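PDB 5U1T: separin from Saccharomyces cerevisiae, which cleaves the MCD1/SCC1 subunit of cohesin as a caspase-like cysteine protease at the onset of anaphase, and is held inactive by securin for most of the cell cycle. Local coordinates for residues F814-L819 with H840-I845; K861-L866 with T876-D881; K953-S958 with L1318-E1323. All blocks are in the same frame, centred on the assembly; numbering follows the deposited sequence.

Interaction 1: residues F814-L819 with H840-I845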
loop_
_atom_site.group_PDB
_atom_site.type_symbol
_atom_site.label_atom_id
_atom_site.label_comp_id
_atom_site.label_asym_id
_atom_site.label_seq_id
_atom_site.Cartn_x
_atom_site.Cartn_y
_atom_site.Cartn_z
ATOM N N PHE A 814 -6.783 21.664 0.279
ATOM C CA PHE A 814 -5.999 21.237 1.429
ATOM C C PHE A 814 -5.286 19.921 1.144
ATOM O O PHE A 814 -4.077 19.774 1.373
ATOM C CB PHE A 814 -6.882 21.088 2.666
ATOM C CG PHE A 814 -6.130 20.636 3.885
ATOM C CD1 PHE A 814 -5.950 19.276 4.150
ATOM C CD2 PHE A 814 -5.589 21.562 4.760
ATOM C CE1 PHE A 814 -5.238 18.848 5.278
ATOM C CE2 PHE A 814 -4.886 21.141 5.887
ATOM C CZ PHE A 814 -4.709 19.782 6.143
ATOM N N TYR A 815 -6.059 18.961 0.648
ATOM C CA TYR A 815 -5.552 17.628 0.420
ATOM C C TYR A 815 -4.556 17.608 -0.721
ATOM O O TYR A 815 -3.504 16.987 -0.619
ATOM C CB TYR A 815 -6.715 16.687 0.171
ATOM C CG TYR A 815 -7.372 16.316 1.461
ATOM C CD1 TYR A 815 -6.619 15.825 2.508
ATOM C CD2 TYR A 815 -8.733 16.491 1.663
ATOM C CE1 TYR A 815 -7.199 15.484 3.705
ATOM C CE2 TYR A 815 -9.328 16.154 2.873
ATOM C CZ TYR A 815 -8.545 15.653 3.888
ATOM O OH TYR A 815 -9.097 15.307 5.099
ATOM N N SER A 816 -4.881 18.319 -1.792
ATOM C CA SER A 816 -4.021 18.335 -2.964
ATOM C C SER A 816 -2.686 18.941 -2.579
ATOM O O SER A 816 -1.636 18.498 -3.041
ATOM C CB SER A 816 -4.663 19.102 -4.136
ATOM O OG SER A 816 -4.513 20.503 -4.003
ATOM N N LYS A 817 -2.724 19.936 -1.705
ATOM C CA LYS A 817 -1.496 20.497 -1.169
ATOM C C LYS A 817 -0.705 19.494 -0.305
ATOM O O LYS A 817 0.514 19.413 -0.405
ATOM C CB LYS A 817 -1.811 21.756 -0.378
ATOM C CG LYS A 817 -2.042 22.965 -1.257
ATOM C CD LYS A 817 -2.794 24.055 -0.516
ATOM C CE LYS A 817 -3.206 25.180 -1.464
ATOM N NZ LYS A 817 -3.922 26.291 -0.743
ATOM N N GLU A 818 -1.390 18.730 0.534
ATOM C CA GLU A 818 -0.695 17.755 1.350
ATOM C C GLU A 818 -0.072 16.700 0.459
ATOM O O GLU A 818 1.063 16.299 0.668
ATOM C CB GLU A 818 -1.637 17.111 2.365
ATOM C CG GLU A 818 -1.909 17.971 3.586
ATOM C CD GLU A 818 -0.648 18.217 4.396
ATOM O OE1 GLU A 818 -0.002 17.218 4.810
ATOM O OE2 GLU A 818 -0.286 19.402 4.609
ATOM N N LEU A 819 -0.805 16.259 -0.554
ATOM C CA LEU A 819 -0.323 15.186 -1.415
ATOM C C LEU A 819 0.877 15.659 -2.209
ATOM O O LEU A 819 1.885 14.961 -2.311
ATOM C CB LEU A 819 -1.432 14.704 -2.354
ATOM C CG LEU A 819 -1.034 14.077 -3.692
ATOM C CD1 LEU A 819 -0.313 12.786 -3.465
ATOM C CD2 LEU A 819 -2.265 13.845 -4.525
ATOM N N HIS A 840 -2.942 16.744 -11.997
ATOM C CA HIS A 840 -3.137 17.459 -13.231
ATOM C C HIS A 840 -4.625 17.513 -13.574
ATOM O O HIS A 840 -5.136 18.574 -13.925
ATOM C CB HIS A 840 -2.357 16.821 -14.354
ATOM C CG HIS A 840 -2.722 17.351 -15.695
ATOM N ND1 HIS A 840 -3.618 16.711 -16.530
ATOM C CD2 HIS A 840 -2.339 18.476 -16.343
ATOM C CE1 HIS A 840 -3.748 17.408 -17.642
ATOM N NE2 HIS A 840 -2.985 18.483 -17.553
ATOM N N ARG A 841 -5.314 16.376 -13.475
ATOM C CA ARG A 841 -6.759 16.350 -13.667
ATOM C C ARG A 841 -7.429 17.303 -12.672
ATOM O O ARG A 841 -8.385 18.002 -13.002
ATOM C CB ARG A 841 -7.321 14.934 -13.504
ATOM C CG ARG A 841 -8.858 14.848 -13.480
ATOM C CD ARG A 841 -9.333 13.402 -13.217
ATOM N NE ARG A 841 -10.743 13.271 -12.834
ATOM C CZ ARG A 841 -11.770 13.217 -13.690
ATOM N NH1 ARG A 841 -13.010 13.096 -13.223
ATOM N NH2 ARG A 841 -11.573 13.299 -15.013
ATOM N N TYR A 842 -6.912 17.341 -11.454
ATOM C CA TYR A 842 -7.524 18.175 -10.443
ATOM C C TYR A 842 -7.376 19.655 -10.809
ATOM O O TYR A 842 -8.283 20.440 -10.586
ATOM C CB TYR A 842 -6.917 17.894 -9.065
ATOM C CG TYR A 842 -7.318 18.929 -8.049
ATOM C CD1 TYR A 842 -8.623 18.983 -7.573
ATOM C CD2 TYR A 842 -6.405 19.880 -7.595
ATOM C CE1 TYR A 842 -9.002 19.932 -6.665
ATOM C CE2 TYR A 842 -6.777 20.830 -6.692
ATOM C CZ TYR A 842 -8.079 20.850 -6.229
ATOM O OH TYR A 842 -8.469 21.792 -5.322
ATOM N N TYR A 843 -6.234 20.023 -11.377
ATOM C CA TYR A 843 -5.981 21.415 -11.727
ATOM C C TYR A 843 -6.814 21.795 -12.927
ATOM O O TYR A 843 -7.142 22.961 -13.117
ATOM C CB TYR A 843 -4.485 21.657 -11.977
ATOM C CG TYR A 843 -3.718 21.635 -10.680
ATOM C CD1 TYR A 843 -4.288 22.160 -9.521
ATOM C CD2 TYR A 843 -2.453 21.069 -10.585
ATOM C CE1 TYR A 843 -3.623 22.143 -8.318
ATOM C CE2 TYR A 843 -1.771 21.050 -9.366
ATOM C CZ TYR A 843 -2.371 21.590 -8.242
ATOM O OH TYR A 843 -1.738 21.577 -7.019
ATOM N N MET A 844 -7.188 20.802 -13.715
ATOM C CA MET A 844 -8.110 21.021 -14.817
ATOM C C MET A 844 -9.507 21.333 -14.292
ATOM O O MET A 844 -10.098 22.319 -14.674
ATOM C CB MET A 844 -8.154 19.806 -15.732
ATOM C CG MET A 844 -7.200 19.872 -16.902
ATOM S SD MET A 844 -7.603 18.595 -18.134
ATOM C CE MET A 844 -9.390 18.431 -17.918
ATOM N N ILE A 845 -10.021 20.483 -13.416
ATOM C CA ILE A 845 -11.314 20.686 -12.788
ATOM C C ILE A 845 -11.422 22.042 -12.071
ATOM O O ILE A 845 -12.421 22.733 -12.205
ATOM C CB ILE A 845 -11.618 19.547 -11.783
ATOM C CG1 ILE A 845 -11.616 18.202 -12.498
ATOM C CG2 ILE A 845 -12.960 19.760 -11.074
ATOM C CD1 ILE A 845 -11.950 17.036 -11.593
#

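Interaction 2: residues K861-L866 with T876-D881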
loop_
_atom_site.group_PDB
_atom_site.type_symbol
_atom_site.label_atom_id
_atom_site.label_comp_id
_atom_site.label_asym_id
_atom_site.label_seq_id
_atom_site.Cartn_x
_atom_site.Cartn_y
_atom_site.Cartn_z
ATOM N N LYS A 861 7.219 14.197 -17.950
ATOM C CA LYS A 861 8.590 13.862 -17.596
ATOM C C LYS A 861 8.635 12.577 -16.791
ATOM O O LYS A 861 9.368 11.652 -17.128
ATOM C CB LYS A 861 9.213 14.992 -16.798
ATOM C CG LYS A 861 10.711 15.066 -16.916
ATOM C CD LYS A 861 11.141 16.526 -16.893
ATOM C CE LYS A 861 10.301 17.360 -17.895
ATOM N NZ LYS A 861 10.238 18.828 -17.534
ATOM N N ALA A 862 7.837 12.534 -15.725
ATOM C CA ALA A 862 7.762 11.386 -14.833
ATOM C C ALA A 862 7.509 10.077 -15.577
ATOM O O ALA A 862 8.045 9.043 -15.197
ATOM C CB ALA A 862 6.681 11.614 -13.789
ATOM N N PHE A 863 6.710 10.135 -16.639
ATOM C CA PHE A 863 6.364 8.962 -17.456
ATOM C C PHE A 863 7.580 8.280 -18.098
ATOM O O PHE A 863 7.577 7.061 -18.339
ATOM C CB PHE A 863 5.367 9.370 -18.561
ATOM C CG PHE A 863 4.759 8.217 -19.287
ATOM C CD1 PHE A 863 3.808 7.426 -18.675
ATOM C CD2 PHE A 863 5.126 7.936 -20.586
ATOM C CE1 PHE A 863 3.252 6.354 -19.343
ATOM C CE2 PHE A 863 4.570 6.872 -21.262
ATOM C CZ PHE A 863 3.637 6.074 -20.643
ATOM N N ASP A 864 8.608 9.072 -18.387
ATOM C CA ASP A 864 9.823 8.541 -18.981
ATOM C C ASP A 864 10.414 7.392 -18.185
ATOM O O ASP A 864 10.979 6.470 -18.762
ATOM C CB ASP A 864 10.867 9.638 -19.130
ATOM C CG ASP A 864 10.616 10.491 -20.335
ATOM O OD1 ASP A 864 10.001 9.969 -21.301
ATOM O OD2 ASP A 864 11.014 11.681 -20.320
ATOM N N TYR A 865 10.258 7.447 -16.868
ATOM C CA TYR A 865 10.851 6.463 -15.964
ATOM C C TYR A 865 9.993 5.227 -15.844
ATOM O O TYR A 865 10.185 4.427 -14.941
ATOM C CB TYR A 865 11.057 7.070 -14.582
ATOM C CG TYR A 865 12.012 8.241 -14.581
ATOM C CD1 TYR A 865 11.676 9.439 -15.199
ATOM C CD2 TYR A 865 13.246 8.151 -13.950
ATOM C CE1 TYR A 865 12.536 10.504 -15.208
ATOM C CE2 TYR A 865 14.124 9.230 -13.949
ATOM C CZ TYR A 865 13.759 10.401 -14.582
ATOM O OH TYR A 865 14.625 11.472 -14.587
ATOM N N LEU A 866 9.024 5.087 -16.743
ATOM C CA LEU A 866 8.120 3.954 -16.691
ATOM C C LEU A 866 8.354 3.087 -17.918
ATOM O O LEU A 866 8.910 3.544 -18.908
ATOM C CB LEU A 866 6.658 4.427 -16.592
ATOM C CG LEU A 866 6.274 5.201 -15.319
ATOM C CD1 LEU A 866 4.794 5.540 -15.267
ATOM C CD2 LEU A 866 6.658 4.437 -14.062
ATOM N N THR A 876 -2.173 4.406 -21.090
ATOM C CA THR A 876 -3.440 4.990 -21.498
ATOM C C THR A 876 -3.670 6.305 -20.748
ATOM O O THR A 876 -4.171 7.268 -21.334
ATOM C CB THR A 876 -4.612 4.029 -21.279
ATOM O OG1 THR A 876 -4.648 3.602 -19.917
ATOM C CG2 THR A 876 -4.455 2.819 -22.187
ATOM N N MET A 877 -3.265 6.360 -19.478
ATOM C CA MET A 877 -3.329 7.615 -18.744
ATOM C C MET A 877 -2.448 8.677 -19.389
ATOM O O MET A 877 -2.822 9.843 -19.475
ATOM C CB MET A 877 -2.922 7.429 -17.291
ATOM C CG MET A 877 -3.904 6.623 -16.480
ATOM S SD MET A 877 -3.381 6.458 -14.765
ATOM C CE MET A 877 -4.759 5.496 -14.146
ATOM N N PHE A 878 -1.276 8.273 -19.850
ATOM C CA PHE A 878 -0.387 9.228 -20.487
ATOM C C PHE A 878 -0.981 9.696 -21.823
ATOM O O PHE A 878 -0.967 10.891 -22.120
ATOM C CB PHE A 878 0.997 8.608 -20.676
ATOM C CG PHE A 878 1.976 9.482 -21.413
ATOM C CD1 PHE A 878 2.616 10.533 -20.775
ATOM C CD2 PHE A 878 2.286 9.230 -22.741
ATOM C CE1 PHE A 878 3.542 11.331 -21.457
ATOM C CE2 PHE A 878 3.206 10.021 -23.418
ATOM C CZ PHE A 878 3.834 11.069 -22.779
ATOM N N LEU A 879 -1.514 8.754 -22.606
ATOM C CA LEU A 879 -2.056 9.050 -23.932
ATOM C C LEU A 879 -3.273 9.967 -23.854
ATOM O O LEU A 879 -3.427 10.882 -24.659
ATOM C CB LEU A 879 -2.414 7.758 -24.658
ATOM C CG LEU A 879 -1.202 6.913 -25.044
ATOM C CD1 LEU A 879 -1.594 5.664 -25.799
ATOM C CD2 LEU A 879 -0.246 7.743 -25.854
ATOM N N TYR A 880 -4.130 9.699 -22.873
ATOM C CA TYR A 880 -5.275 10.542 -22.543
ATOM C C TYR A 880 -4.891 11.983 -22.225
ATOM O O TYR A 880 -5.358 12.911 -22.874
ATOM C CB TYR A 880 -6.003 9.953 -21.352
ATOM C CG TYR A 880 -7.284 10.653 -21.001
ATOM C CD1 TYR A 880 -8.406 10.503 -21.795
ATOM C CD2 TYR A 880 -7.381 11.443 -19.864
ATOM C CE1 TYR A 880 -9.581 11.113 -21.478
ATOM C CE2 TYR A 880 -8.562 12.061 -19.533
ATOM C CZ TYR A 880 -9.659 11.893 -20.348
ATOM O OH TYR A 880 -10.859 12.496 -20.043
ATOM N N ASP A 881 -4.058 12.151 -21.207
ATOM C CA ASP A 881 -3.489 13.444 -20.857
ATOM C C ASP A 881 -2.997 14.207 -22.066
ATOM O O ASP A 881 -3.121 15.422 -22.105
ATOM C CB ASP A 881 -2.317 13.298 -19.881
ATOM C CG ASP A 881 -2.761 13.072 -18.457
ATOM O OD1 ASP A 881 -3.892 13.471 -18.131
ATOM O OD2 ASP A 881 -1.981 12.505 -17.658
#

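Interaction 3: residues K953-S958 with L1318-E1323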
loop_
_atom_site.group_PDB
_atom_site.type_symbol
_atom_site.label_atom_id
_atom_site.label_comp_id
_atom_site.label_asym_id
_atom_site.label_seq_id
_atom_site.Cartn_x
_atom_site.Cartn_y
_atom_site.Cartn_z
ATOM N N LYS A 953 -33.175 26.995 -34.782
ATOM C CA LYS A 953 -31.987 27.812 -34.621
ATOM C C LYS A 953 -32.301 29.210 -34.106
ATOM O O LYS A 953 -31.584 29.740 -33.253
ATOM C CB LYS A 953 -31.241 27.931 -35.935
ATOM C CG LYS A 953 -29.806 28.371 -35.734
ATOM C CD LYS A 953 -29.510 29.659 -36.486
ATOM C CE LYS A 953 -28.011 29.906 -36.485
ATOM N NZ LYS A 953 -27.301 28.584 -36.496
ATOM N N GLY A 954 -33.365 29.805 -34.639
ATOM C CA GLY A 954 -33.804 31.115 -34.211
ATOM C C GLY A 954 -34.383 31.082 -32.815
ATOM O O GLY A 954 -34.170 31.988 -32.022
ATOM N N MET A 955 -35.048 30.009 -32.495
ATOM C CA MET A 955 -35.617 29.865 -31.202
ATOM C C MET A 955 -34.562 29.800 -30.138
ATOM O O MET A 955 -34.762 30.290 -29.067
ATOM C CB MET A 955 -36.420 28.601 -31.183
ATOM C CG MET A 955 -37.207 28.392 -29.931
ATOM S SD MET A 955 -38.052 26.862 -30.145
ATOM C CE MET A 955 -38.986 26.859 -28.660
ATOM N N PHE A 956 -33.430 29.194 -30.430
ATOM C CA PHE A 956 -32.354 29.083 -29.424
ATOM C C PHE A 956 -31.633 30.410 -29.229
ATOM O O PHE A 956 -30.880 30.571 -28.272
ATOM C CB PHE A 956 -31.324 27.998 -29.791
ATOM C CG PHE A 956 -31.915 26.624 -29.947
ATOM C CD1 PHE A 956 -33.083 26.269 -29.287
ATOM C CD2 PHE A 956 -31.327 25.698 -30.777
ATOM C CE1 PHE A 956 -33.647 25.005 -29.446
ATOM C CE2 PHE A 956 -31.894 24.428 -30.948
ATOM C CZ PHE A 956 -33.053 24.085 -30.279
ATOM N N GLU A 957 -31.867 31.346 -30.137
ATOM C CA GLU A 957 -31.304 32.682 -30.048
ATOM C C GLU A 957 -32.349 33.701 -29.610
ATOM O O GLU A 957 -32.247 34.897 -29.910
ATOM C CB GLU A 957 -30.730 33.089 -31.398
ATOM C CG GLU A 957 -29.482 32.316 -31.786
ATOM C CD GLU A 957 -29.180 32.447 -33.264
ATOM O OE1 GLU A 957 -29.732 33.395 -33.888
ATOM O OE2 GLU A 957 -28.413 31.584 -33.793
ATOM N N SER A 958 -33.376 33.221 -28.923
ATOM C CA SER A 958 -34.475 34.068 -28.513
ATOM C C SER A 958 -34.693 33.914 -27.041
ATOM O O SER A 958 -34.487 32.829 -26.489
ATOM C CB SER A 958 -35.760 33.707 -29.259
ATOM O OG SER A 958 -35.831 34.382 -30.491
ATOM N N LEU A 1318 -45.950 33.443 -30.066
ATOM C CA LEU A 1318 -46.905 33.007 -31.067
ATOM C C LEU A 1318 -46.227 32.228 -32.181
ATOM O O LEU A 1318 -46.779 31.251 -32.671
ATOM C CB LEU A 1318 -47.651 34.209 -31.640
ATOM C CG LEU A 1318 -48.267 35.091 -30.562
ATOM C CD1 LEU A 1318 -48.853 36.352 -31.185
ATOM C CD2 LEU A 1318 -49.314 34.309 -29.786
ATOM N N LEU A 1319 -45.036 32.655 -32.580
ATOM C CA LEU A 1319 -44.302 31.978 -33.655
ATOM C C LEU A 1319 -43.954 30.513 -33.339
ATOM O O LEU A 1319 -44.178 29.630 -34.179
ATOM C CB LEU A 1319 -43.016 32.743 -33.992
ATOM C CG LEU A 1319 -42.073 32.049 -34.980
ATOM C CD1 LEU A 1319 -42.839 31.669 -36.232
ATOM C CD2 LEU A 1319 -40.859 32.910 -35.323
ATOM N N PHE A 1320 -43.414 30.251 -32.146
ATOM C CA PHE A 1320 -42.913 28.912 -31.834
ATOM C C PHE A 1320 -44.083 27.978 -31.644
ATOM O O PHE A 1320 -43.988 26.791 -31.926
ATOM C CB PHE A 1320 -42.012 28.929 -30.600
ATOM C CG PHE A 1320 -40.855 29.876 -30.720
ATOM C CD1 PHE A 1320 -40.190 30.018 -31.927
ATOM C CD2 PHE A 1320 -40.453 30.650 -29.642
ATOM C CE1 PHE A 1320 -39.136 30.900 -32.058
ATOM C CE2 PHE A 1320 -39.397 31.536 -29.767
ATOM C CZ PHE A 1320 -38.744 31.666 -30.981
ATOM N N HIS A 1321 -45.211 28.529 -31.216
ATOM C CA HIS A 1321 -46.424 27.735 -31.114
ATOM C C HIS A 1321 -47.204 27.613 -32.438
ATOM O O HIS A 1321 -48.320 27.102 -32.445
ATOM C CB HIS A 1321 -47.341 28.310 -30.046
ATOM C CG HIS A 1321 -47.026 27.844 -28.665
ATOM N ND1 HIS A 1321 -46.305 28.607 -27.768
ATOM C CD2 HIS A 1321 -47.331 26.694 -28.027
ATOM C CE1 HIS A 1321 -46.185 27.944 -26.633
ATOM N NE2 HIS A 1321 -46.802 26.781 -26.764
ATOM N N GLY A 1322 -46.626 28.075 -33.547
ATOM C CA GLY A 1322 -47.234 27.891 -34.858
ATOM C C GLY A 1322 -47.944 29.072 -35.538
ATOM O O GLY A 1322 -48.541 28.905 -36.603
ATOM N N GLU A 1323 -47.909 30.257 -34.940
ATOM C CA GLU A 1323 -48.541 31.414 -35.574
ATOM C C GLU A 1323 -47.496 32.288 -36.246
ATOM O O GLU A 1323 -46.791 33.055 -35.582
ATOM C CB GLU A 1323 -49.334 32.243 -34.565
ATOM C CG GLU A 1323 -50.283 33.200 -35.216
ATOM C CD GLU A 1323 -50.883 34.168 -34.219
ATOM O OE1 GLU A 1323 -50.651 35.389 -34.371
ATOM O OE2 GLU A 1323 -51.578 33.702 -33.280
#

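Interaction 1: residues F814-L819 with H840-I845
Ser816 meets the ring of Tyr842 with its whole short side chain: OG lies 3.5 Å from Tyr842 CE2, and CB is 3.7 Å from the same ring carbon. The approach is oblique to the ring, neither squarely over it nor in its plane, and no hydrogen bond passes between the two helices. The serine hydroxyl is instead turned back along its own helix. With chi1 at 80°, OG sits between the backbone N and the carbonyl carbon, from where it bonds to the carbonyl oxygen of Glu813, so this buried polar atom is satisfied one turn earlier. Tyr842 reaches across because its CG is anti to the backbone N (chi1 168°), and its OH hydrogen-bonds to the carboxylate of the same Glu813. The two segments belong to consecutive helices, 809-825 and 829-845, joined by a short loop into a helical hairpin of the helical region. The CA atoms of Ser816 and Tyr842, 8.3 Å apart, are the closest such pair of the two segments, consistent with the small side chain at Ser816. Tyr843, one residue on, is only grazed: its OH stands 4.2 Å from Ser816 OG. A phenylalanine in place of Tyr842 would probably leave the Glu813 carboxylate without this hydroxyl partner. The hairpin is packed further by Leu819, which rests on Cys835 and Leu839. On the first helix, Tyr815 and Glu818 turn to a second protein chain, with Tyr815 OH hydrogen-bonded to an acidic side chain of that chain.

Interaction 2: residues K861-L866 with T876-D881
Phe863 and Phe878 carry the whole contact, lying one upon the other as an offset stack. Their planes are nearly parallel, at 3°, with centroids 4.0 Å apart, so the rings overlap broadly while remaining displaced. Phe878 CD1 comes 3.5 Å from Phe863 CG, and on the other flank Phe878 CD2 is 3.6 Å from Phe863 CE2. Both phenylalanines have CG anti to the backbone N (chi1 -169° for Phe863 and 176° for Phe878), which sends each ring out from its own backbone into the space between the segments, where they meet flat.

A CH-pi contact adds to the stack. The displacement brings the CB of Phe878 above the Phe863 ring, 3.6 Å from its centroid, and its nearest ring atom is Phe863 CE1, 3.5 Å from Phe878 CB. The face of Phe863 is therefore covered partly by the partner ring and partly by the methylene that carries it. The interaction across the segments is wholly apolar and aromatic, with no hydrogen bond between them.

Backbone hydrogen bonds shape the two sides separately. A type I turn from Phe863 to Leu866, with Leu866 N bonded to Phe863 O at 2.9 Å, leads the chain away at the end of helix 849-863, while residues 876-881 stay helical.

The pair packs the end of helix 849-863 against helix 872-881, the next helix in this largely helical part of the chain. Tyr833 of helix 829-845 touches both phenylalanines, its ring meeting that of Phe863 at a steep angle, and Ala868 of the connecting loop also packs on Phe863. Asn860 lies against Phe878, and Asp881 reaches back to His837 through a hydrogen bond, tying helix 872-881 to helix 829-845.

Interaction 3: residues K953-S958 with L1318-E1323
Met955 and Phe1320 face each other where two helices finish, their CA atoms 7.4 Å apart; a type I turn runs from Met955 to Ser958, while a Schellman motif with Gly1322 at positive phi ends helix 1303-1320. The Met955 side chain lies extended across one face of the Phe1320 ring. CG is the atom set over the middle, 3.6 Å from the ring centroid and only 6° off its normal, a CH-pi contact. Beyond it SD makes a Met-aromatic contact over the same face at 4.3 Å from the Phe1320 centroid. Having CG anti to the backbone N (chi1 -173°) and a straight chain thereafter lets the methionine run along the ring, its CE ending 4.1 Å from Phe1320 CB. The rim is met by Ser958, whose CB approaches near the ring plane, 4.0 Å from Phe1320 CZ; its OG is hydrogen-bonded to Asp1316, one turn before the phenylalanine. The contact thus joins the end of helix 950-955 to the end of helix 1303-1320, with Leu960 of strand 960-962 touching both Met955 and Phe1320 and Ile1052 of helix 1036-1054 packing on Met955.

In the fold
The three contacts follow one another in series along the chain, each closing before the next opens. Interactions 1 and 2 are neighbours, with centres 18 Å apart, and helix 829-845 serves both: it supplies one side of interaction 1, while its Tyr833 packs on the phenylalanine pair of interaction 2 and its His840 on Asp881. The successive helices between residues 809 and 881 thus pack as neighbours. Interaction 3 lies far off, its centre 45 Å from that of interaction 1 and 49 Å from that of interaction 2. Whereas the first two hold helices close in sequence together locally, it joins segments 360 residues apart, tying helix 950-955 to helix 1303-1320 of the C50 peptidase region.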